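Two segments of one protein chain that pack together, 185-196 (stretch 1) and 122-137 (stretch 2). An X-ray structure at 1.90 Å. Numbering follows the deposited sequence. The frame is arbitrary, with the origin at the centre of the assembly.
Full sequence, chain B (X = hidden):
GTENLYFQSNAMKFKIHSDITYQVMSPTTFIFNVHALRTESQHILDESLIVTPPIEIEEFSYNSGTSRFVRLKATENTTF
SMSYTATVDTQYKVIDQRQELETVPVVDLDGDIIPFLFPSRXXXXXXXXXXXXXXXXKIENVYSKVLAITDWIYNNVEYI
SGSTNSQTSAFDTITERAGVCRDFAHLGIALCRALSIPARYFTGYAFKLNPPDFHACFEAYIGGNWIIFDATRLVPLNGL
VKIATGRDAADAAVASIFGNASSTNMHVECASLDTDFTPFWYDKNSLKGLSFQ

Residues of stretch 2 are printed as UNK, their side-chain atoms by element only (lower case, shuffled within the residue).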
ATOM      1  N   ALA B 185      12.340  15.383   1.940  1.00 13.99           N
ATOM      2  CA  ALA B 185      11.726  16.254   2.949  1.00 14.31           C
ATOM      3  C   ALA B 185      10.589  15.522   3.650  1.00 14.69           C
ATOM      4  O   ALA B 185      10.480  15.536   4.892  1.00 16.20           O
ATOM      5  CB  ALA B 185      11.189  17.517   2.294  1.00 13.92           C
ATOM      6  N   HIS B 186       9.718  14.884   2.873  1.00 14.88           N
ATOM      7  CA  HIS B 186       8.563  14.211   3.486  1.00 14.34           C
ATOM      8  C   HIS B 186       9.039  13.122   4.420  1.00 15.17           C
ATOM      9  O   HIS B 186       8.461  12.912   5.479  1.00 15.22           O
ATOM     10  CB  HIS B 186       7.657  13.563   2.414  1.00 14.65           C
ATOM     11  CG  HIS B 186       6.798  14.531   1.652  1.00 12.91           C
ATOM     12  ND1 HIS B 186       6.300  15.695   2.196  1.00 16.02           N
ATOM     13  CD2 HIS B 186       6.307  14.467   0.394  1.00  8.76           C
ATOM     14  CE1 HIS B 186       5.556  16.324   1.296  1.00  9.58           C
ATOM     15  NE2 HIS B 186       5.541  15.595   0.196  1.00 14.59           N
ATOM     16  N   LEU B 187      10.102  12.409   4.029  1.00 15.72           N
ATOM     17  CA  LEU B 187      10.589  11.335   4.883  1.00 16.15           C
ATOM     18  C   LEU B 187      11.239  11.814   6.197  1.00 16.27           C
ATOM     19  O   LEU B 187      10.979  11.252   7.264  1.00 15.62           O
ATOM     20  CB  LEU B 187      11.527  10.404   4.104  1.00 16.65           C
ATOM     21  CG  LEU B 187      12.048   9.196   4.885  1.00 17.37           C
ATOM     22  CD1 LEU B 187      10.836   8.344   5.403  1.00 16.59           C
ATOM     23  CD2 LEU B 187      12.975   8.359   3.978  1.00 14.53           C
ATOM     24  N   GLY B 188      12.020  12.882   6.138  1.00 15.78           N
ATOM     25  CA  GLY B 188      12.567  13.496   7.360  1.00 16.45           C
ATOM     26  C   GLY B 188      11.440  13.936   8.290  1.00 16.36           C
ATOM     27  O   GLY B 188      11.487  13.685   9.492  1.00 16.16           O
ATOM     28  N   ILE B 189      10.418  14.572   7.722  1.00 16.12           N
ATOM     29  CA  ILE B 189       9.268  15.051   8.520  1.00 15.46           C
ATOM     30  C   ILE B 189       8.568  13.874   9.180  1.00 15.87           C
ATOM     31  O   ILE B 189       8.302  13.899  10.388  1.00 14.83           O
ATOM     32  CB  ILE B 189       8.256  15.812   7.646  1.00 16.93           C
ATOM     33  CG1 ILE B 189       8.844  17.143   7.180  1.00 14.92           C
ATOM     34  CG2 ILE B 189       6.962  16.090   8.430  1.00 15.27           C
ATOM     35  CD1 ILE B 189       8.147  17.696   5.946  1.00 16.40           C
ATOM     36  N   ALA B 190       8.298  12.827   8.404  1.00 14.73           N
ATOM     37  CA  ALA B 190       7.580  11.680   8.961  1.00 15.23           C
ATOM     38  C   ALA B 190       8.348  11.050  10.100  1.00 14.59           C
ATOM     39  O   ALA B 190       7.765  10.711  11.114  1.00 15.13           O
ATOM     40  CB  ALA B 190       7.282  10.627   7.878  1.00 14.56           C
ATOM     41  N   LEU B 191       9.650  10.863   9.915  1.00 15.49           N
ATOM     42  CA  LEU B 191      10.468  10.238  10.955  1.00 16.00           C
ATOM     43  C   LEU B 191      10.583  11.105  12.199  1.00 15.75           C
ATOM     44  O   LEU B 191      10.547  10.587  13.311  1.00 16.12           O
ATOM     45  CB  LEU B 191      11.844   9.840  10.392  1.00 15.52           C
ATOM     46  CG  LEU B 191      11.826   8.715   9.338  1.00 15.97           C
ATOM     47  CD1 LEU B 191      13.170   8.647   8.611  1.00 14.67           C
ATOM     48  CD2 LEU B 191      11.477   7.335   9.958  1.00 16.18           C
ATOM     49  N   CYS B 192      10.681  12.427  12.027  1.00 16.17           N
ATOM     50  CA  CYS B 192      10.650  13.337  13.193  1.00 15.35           C
ATOM     51  C   CYS B 192       9.349  13.228  13.966  1.00 15.59           C
ATOM     52  O   CYS B 192       9.353  13.058  15.182  1.00 13.88           O
ATOM     53  CB  CYS B 192      10.785  14.784  12.767  1.00 15.79           C
ATOM     54  SG  CYS B 192      12.441  15.262  12.319  1.00 19.41           S
ATOM     55  N   ARG B 193       8.224  13.360  13.263  1.00 15.08           N
ATOM     56  CA  ARG B 193       6.939  13.276  13.947  1.00 15.52           C
ATOM     57  C   ARG B 193       6.747  11.925  14.625  1.00 15.83           C
ATOM     58  O   ARG B 193       6.112  11.838  15.682  1.00 15.36           O
ATOM     59  CB  ARG B 193       5.784  13.514  12.975  1.00 15.66           C
ATOM     60  CG  ARG B 193       5.748  14.921  12.424  1.00 15.65           C
ATOM     61  CD  ARG B 193       4.470  15.145  11.612  1.00 14.95           C
ATOM     62  NE  ARG B 193       4.542  16.448  10.941  1.00 12.42           N
ATOM     63  CZ  ARG B 193       4.016  16.703   9.754  1.00 13.12           C
ATOM     64  NH1 ARG B 193       3.324  15.747   9.115  1.00 11.99           N
ATOM     65  NH2 ARG B 193       4.191  17.908   9.208  1.00 11.88           N
ATOM     66  N   ALA B 194       7.282  10.873  14.015  1.00 15.56           N
ATOM     67  CA  ALA B 194       7.142   9.519  14.580  1.00 16.20           C
ATOM     68  C   ALA B 194       7.804   9.449  15.952  1.00 16.53           C
ATOM     69  O   ALA B 194       7.421   8.631  16.804  1.00 16.82           O
ATOM     70  CB  ALA B 194       7.757   8.500  13.619  1.00 15.76           C
ATOM     71  N   LEU B 195       8.799  10.312  16.159  1.00 16.63           N
ATOM     72  CA  LEU B 195       9.534  10.422  17.435  1.00 17.90           C
ATOM     73  C   LEU B 195       9.059  11.580  18.318  1.00 17.60           C
ATOM     74  O   LEU B 195       9.767  11.992  19.248  1.00 18.32           O
ATOM     75  CB  LEU B 195      11.049  10.561  17.173  1.00 17.64           C
ATOM     76  CG  LEU B 195      11.712   9.382  16.448  1.00 20.16           C
ATOM     77  CD1 LEU B 195      13.057   9.792  15.842  1.00 21.42           C
ATOM     78  CD2 LEU B 195      11.848   8.164  17.366  1.00 20.18           C
ATOM     79  N   SER B 196       7.862  12.095  18.036  1.00 16.75           N
ATOM     80  CA  SER B 196       7.258  13.211  18.798  1.00 16.83           C
ATOM     81  C   SER B 196       8.064  14.510  18.709  1.00 16.57           C
ATOM     82  O   SER B 196       8.161  15.262  19.681  1.00 16.32           O
ATOM     83  CB  SER B 196       7.018  12.841  20.271  1.00 16.95           C
ATOM     84  OG  SER B 196       6.322  11.609  20.371  1.00 19.71           O
ATOM     85  N   UNK B 122       1.326  13.050   3.017  1.00 13.74           N
ATOM     86  CA  UNK B 122       2.574  12.449   2.540  1.00 12.97           C
ATOM     87  C   UNK B 122       3.536  12.061   3.654  1.00 13.67           C
ATOM     88  O   UNK B 122       4.656  11.654   3.381  1.00 12.61           O
ATOM     89  c   UNK B 122       1.748  15.036   0.356  1.00 11.43           C
ATOM     90  c   UNK B 122       2.068  12.837  -0.566  1.00 12.75           C
ATOM     91  c   UNK B 122       0.891  15.370  -0.687  1.00 13.20           C
ATOM     92  o   UNK B 122      -0.219  14.775  -2.689  1.00 17.58           O
ATOM     93  c   UNK B 122       2.359  13.779   0.428  1.00 13.05           C
ATOM     94  c   UNK B 122       1.190  13.157  -1.620  1.00 13.07           C
ATOM     95  c   UNK B 122       0.614  14.426  -1.662  1.00 14.05           C
ATOM     96  c   UNK B 122       3.265  13.427   1.578  1.00 12.89           C
ATOM     97  N   UNK B 123       3.107  12.199   4.914  1.00 14.73           N
ATOM     98  CA  UNK B 123       3.994  11.949   6.055  1.00 14.26           C
ATOM     99  C   UNK B 123       3.228  11.111   7.084  1.00 15.55           C
ATOM    100  O   UNK B 123       2.698  11.640   8.079  1.00 16.10           O
ATOM    101  c   UNK B 123       4.481  13.260   6.689  1.00 15.76           C
ATOM    102  s   UNK B 123       5.278  14.408   5.556  1.00 15.48           S
ATOM    103  N   UNK B 124       3.168   9.796   6.827  1.00 14.33           N
ATOM    104  CA  UNK B 124       2.369   8.858   7.652  1.00 13.87           C
ATOM    105  C   UNK B 124       3.165   8.418   8.870  1.00 13.79           C
ATOM    106  O   UNK B 124       3.584   7.247   9.003  1.00 13.04           O
ATOM    107  n   UNK B 124       1.594   7.517   3.158  1.00 13.45           N
ATOM    108  c   UNK B 124       1.914   7.657   6.816  1.00 14.79           C
ATOM    109  c   UNK B 124       2.112   7.998   4.291  1.00 15.77           C
ATOM    110  o   UNK B 124       3.289   8.397   4.373  1.00 14.00           O
ATOM    111  c   UNK B 124       1.184   8.024   5.498  1.00 12.85           C
ATOM    112  N   UNK B 125       3.383   9.376   9.764  1.00 13.38           N
ATOM    113  CA  UNK B 125       4.250   9.190  10.906  1.00 14.16           C
ATOM    114  C   UNK B 125       3.675   8.147  11.832  1.00 13.60           C
ATOM    115  O   UNK B 125       4.407   7.421  12.510  1.00 13.06           O
ATOM    116  o   UNK B 125       3.229  11.248  11.762  1.00 14.97           O
ATOM    117  c   UNK B 125       4.452  10.523  11.653  1.00 13.54           C
ATOM    118  N   UNK B 126       2.353   8.037  11.825  1.00 14.16           N
ATOM    119  CA  UNK B 126       1.697   7.039  12.658  1.00 14.10           C
ATOM    120  C   UNK B 126       1.974   5.597  12.193  1.00 14.06           C
ATOM    121  O   UNK B 126       1.797   4.677  12.966  1.00 15.00           O
ATOM    122  o   UNK B 126      -1.582   6.668  11.275  1.00 15.55           O
ATOM    123  c   UNK B 126       0.181   7.324  12.739  1.00 14.77           C
ATOM    124  o   UNK B 126       0.018   7.877  10.411  1.00 15.06           O
ATOM    125  c   UNK B 126      -0.504   7.290  11.376  1.00 14.88           C
ATOM    126  N   UNK B 127       2.382   5.392  10.943  1.00 13.34           N
ATOM    127  CA  UNK B 127       2.728   4.040  10.470  1.00 14.15           C
ATOM    128  C   UNK B 127       4.205   3.715  10.650  1.00 15.20           C
ATOM    129  O   UNK B 127       4.662   2.609  10.319  1.00 15.23           O
ATOM    130  c   UNK B 127      -0.191   2.365   7.030  1.00 16.49           C
ATOM    131  c   UNK B 127       0.497   3.697   7.287  1.00 15.60           C
ATOM    132  c   UNK B 127       0.832   3.902   8.760  1.00 12.98           C
ATOM    133  c   UNK B 127       2.356   3.870   9.000  1.00 14.03           C
ATOM    134  n   UNK B 127      -0.805   2.352   5.667  1.00 17.24           N
ATOM    135  N   UNK B 128       4.948   4.687  11.148  1.00 15.46           N
ATOM    136  CA  UNK B 128       6.412   4.562  11.212  1.00 16.58           C
ATOM    137  C   UNK B 128       6.984   4.668  12.629  1.00 16.56           C
ATOM    138  O   UNK B 128       8.194   4.781  12.795  1.00 16.59           O
ATOM    139  c   UNK B 128       7.059   5.610  10.278  1.00 16.61           C
ATOM    140  c   UNK B 128       6.761   5.441   8.783  1.00 17.06           C
ATOM    141  c   UNK B 128       7.292   6.620   7.964  1.00 20.33           C
ATOM    142  c   UNK B 128       7.338   4.133   8.249  1.00 17.81           C
ATOM    143  N   UNK B 129       6.130   4.599  13.649  1.00 16.38           N
ATOM    144  CA  UNK B 129       6.603   4.753  15.038  1.00 17.17           C
ATOM    145  C   UNK B 129       7.602   3.662  15.486  1.00 16.47           C
ATOM    146  O   UNK B 129       8.645   3.968  16.064  1.00 15.38           O
ATOM    147  c   UNK B 129       3.189   5.754  16.735  1.00 25.76           C
ATOM    148  c   UNK B 129       4.404   5.902  15.809  1.00 21.14           C
ATOM    149  c   UNK B 129       5.427   4.796  16.031  1.00 18.26           C
ATOM    150  n   UNK B 129       2.053   5.310  16.179  1.00 26.83           N
ATOM    151  o   UNK B 129       3.276   6.031  17.928  1.00 25.88           O
ATOM    152  N   UNK B 130       7.280   2.391  15.232  1.00 16.02           N
ATOM    153  CA  UNK B 130       8.186   1.309  15.653  1.00 15.98           C
ATOM    154  C   UNK B 130       9.495   1.394  14.935  1.00 15.39           C
ATOM    155  O   UNK B 130      10.541   1.285  15.553  1.00 14.86           O
ATOM    156  c   UNK B 130       6.878  -0.588  16.651  1.00 18.33           C
ATOM    157  c   UNK B 130       5.555  -2.485  17.555  1.00 22.69           C
ATOM    158  c   UNK B 130       7.575  -0.066  15.435  1.00 16.38           C
ATOM    159  n   UNK B 130       6.132  -2.303  18.925  1.00 24.22           N
ATOM    160  c   UNK B 130       6.548  -2.057  16.497  1.00 20.48           C
ATOM    161  N   UNK B 131       9.418   1.609  13.621  1.00 15.43           N
ATOM    162  CA  UNK B 131      10.599   1.734  12.776  1.00 15.65           C
ATOM    163  C   UNK B 131      11.494   2.870  13.249  1.00 15.37           C
ATOM    164  O   UNK B 131      12.692   2.679  13.388  1.00 15.58           O
ATOM    165  c   UNK B 131      10.869   1.584   8.887  1.00 14.84           C
ATOM    166  c   UNK B 131      11.757   3.618  10.115  1.00 15.37           C
ATOM    167  c   UNK B 131      11.314   2.136  10.250  1.00 17.14           C
ATOM    168  c   UNK B 131      10.202   1.946  11.299  1.00 15.49           C
ATOM    169  N   UNK B 132      10.911   4.049  13.481  1.00 15.40           N
ATOM    170  CA  UNK B 132      11.700   5.221  13.887  1.00 14.87           C
ATOM    171  C   UNK B 132      12.345   5.016  15.249  1.00 15.01           C
ATOM    172  O   UNK B 132      13.489   5.418  15.465  1.00 15.08           O
ATOM    173  c   UNK B 132      10.848   6.488  13.896  1.00 14.24           C
ATOM    174  N   UNK B 133      11.610   4.408  16.171  1.00 15.11           N
ATOM    175  CA  UNK B 133      12.161   4.129  17.487  1.00 16.33           C
ATOM    176  C   UNK B 133      13.311   3.133  17.372  1.00 16.53           C
ATOM    177  O   UNK B 133      14.342   3.302  18.000  1.00 15.90           O
ATOM    178  c   UNK B 133      11.655   3.460  19.876  1.00 19.30           C
ATOM    179  c   UNK B 133      11.869   4.591  20.672  1.00 20.84           C
ATOM    180  c   UNK B 133      12.394   4.475  21.975  1.00 22.62           C
ATOM    181  o   UNK B 133      13.211   3.106  23.753  1.00 24.64           O
ATOM    182  c   UNK B 133      12.704   3.217  22.477  1.00 22.43           C
ATOM    183  c   UNK B 133      11.982   2.205  20.408  1.00 21.34           C
ATOM    184  c   UNK B 133      11.102   3.595  18.466  1.00 16.86           C
ATOM    185  c   UNK B 133      12.503   2.078  21.703  1.00 21.83           C
ATOM    186  N   UNK B 134      13.116   2.099  16.555  1.00 17.01           N
ATOM    187  CA  UNK B 134      14.132   1.056  16.341  1.00 17.33           C
ATOM    188  C   UNK B 134      15.417   1.660  15.803  1.00 16.62           C
ATOM    189  O   UNK B 134      16.507   1.352  16.266  1.00 16.93           O
ATOM    190  c   UNK B 134      13.633   0.063  15.305  1.00 17.47           C
ATOM    191  c   UNK B 134      13.663  -1.356  15.753  1.00 21.02           C
ATOM    192  c   UNK B 134      12.287  -2.687  17.325  1.00 26.12           C
ATOM    193  n   UNK B 134      10.888  -2.935  17.760  1.00 28.79           N
ATOM    194  c   UNK B 134      12.262  -1.786  16.118  1.00 23.29           C
ATOM    195  N   UNK B 135      15.265   2.525  14.804  1.00 15.70           N
ATOM    196  CA  UNK B 135      16.392   3.073  14.084  1.00 14.89           C
ATOM    197  C   UNK B 135      17.066   4.208  14.856  1.00 13.79           C
ATOM    198  O   UNK B 135      18.284   4.297  14.851  1.00 14.48           O
ATOM    199  c   UNK B 135      17.067   3.690  11.674  1.00 17.47           C
ATOM    200  o   UNK B 135      19.185   2.596  11.736  1.00 18.28           O
ATOM    201  o   UNK B 135      17.420   1.349  11.302  1.00 19.54           O
ATOM    202  c   UNK B 135      17.953   2.452  11.560  1.00 18.98           C
ATOM    203  c   UNK B 135      15.941   3.533  12.684  1.00 15.10           C
ATOM    204  N   UNK B 136      16.284   5.055  15.533  1.00 11.72           N
ATOM    205  CA  UNK B 136      16.819   6.294  16.122  1.00  9.72           C
ATOM    206  C   UNK B 136      16.560   6.474  17.619  1.00  9.76           C
ATOM    207  O   UNK B 136      17.057   7.425  18.219  1.00  9.68           O
ATOM    208  c   UNK B 136      16.285   7.537  15.380  1.00  8.97           C
ATOM    209  c   UNK B 136      16.609   7.278  11.112  1.00  2.00           C
ATOM    210  c   UNK B 136      15.371   7.078  11.739  1.00  2.00           C
ATOM    211  c   UNK B 136      16.400   7.455  13.889  1.00  5.26           C
ATOM    212  c   UNK B 136      17.623   7.668  13.258  1.00  3.30           C
ATOM    213  c   UNK B 136      17.733   7.577  11.881  1.00  2.37           C
ATOM    214  c   UNK B 136      15.285   7.162  13.118  1.00  2.26           C
ATOM    215  N   UNK B 137      15.791   5.573  18.220  1.00  9.81           N
ATOM    216  CA  UNK B 137      15.333   5.743  19.600  1.00 10.51           C
ATOM    217  C   UNK B 137      16.383   5.945  20.683  1.00 10.93           C
ATOM    218  O   UNK B 137      16.097   6.551  21.715  1.00 11.07           O
TER
HETATM  219  O   HOH W   1       8.771   6.060  17.756  1.00 21.83           O
HETATM  220  O   HOH W   2       4.689   8.913  17.270  1.00 28.52           O

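Position 122 carries one carbon, then a six-carbon ring bearing an oxygen; its CB sits 3.4 Å from His-186 CD2, over one face of the imidazole, while the two rings run nearly parallel but slid apart. This is Tyr-122. Position 123 has a carbon and a sulfur; the sulfur lies 3.7 Å from Ile-189 CG2 and the CB 4.0 Å from Ala-190 CB, which makes it Cys-123. Position 124 shows three carbons, the last holding an oxygen and a nitrogen, and points away: Gln-124, its amide satisfied elsewhere in the structure.

At 125 there is one carbon and one oxygen. The CB packs 3.4 Å from Ala-190 O and 3.5 Å from Arg-193 CB, and at this point the two backbones come very near, with CA of Ala-190 and CA of position 125 4.6 Å apart; the residue is Ser-125. Position 126, two carbons with two oxygens on the second, is Asp-126, and 127, four carbons in a row ending in nitrogen, is Lys-127; both face away from stretch 1.

Position 128 has four carbons forked at the second and turns toward the helix, at the N-cap position, with one carbon of its fork 4.0 Å from Ala-190 CB: Leu-128. Position 129 has three carbons ending in oxygen and nitrogen, and its CA is 4.2 Å from Ala-194 CB. It is Gln-129, whose NE2 donates to Asp-126 O. Position 130, a four-carbon chain with a terminal nitrogen, is Lys-130, directed away.

The forked four-carbon side chain at 131 brings one terminal carbon 3.7 Å from Leu-191 CD2; it is Leu-131. A lone carbon at 132, the CB, is 3.7 Å from Ala-194 CB and gives Ala-132. Position 133 has one carbon, then a ring of six carbons bearing one oxygen; it is exposed, its backbone N 3.9 Å from Leu-195 CD2, and is Tyr-133. Position 134, four carbons then nitrogen, is Lys-134, and 135, three carbons with two oxygens, is Glu-135; neither touches stretch 1. Position 136 has one carbon, then a ring of six carbons with no oxygen; it meets Leu-195 CD1 through its CB at 4.0 Å and Leu-191 CD1 through a ring carbon at 4.1 Å. This is Phe-136. Position 137 has no side chain: Gly-137.

The two helices cross almost perpendicularly, at 87°, with axes 8.9 Å apart. Small residues occupy the close points, Ala-194 against Ala-132 and Ala-190 beside Ser-125, while Leu-191 and Leu-195 reach Ala-132 and Phe-136. No clear direct hydrogen bond spans the contact; instead, one water donates to both Gln-129 O (2.7 Å) and Ala-194 O (3.1 Å). The rule here is apolar packing around small side chains, with water serving backbone carbonyls.

Stretch 2, residues 122-137: YCQSDKLQKLAYKEFG
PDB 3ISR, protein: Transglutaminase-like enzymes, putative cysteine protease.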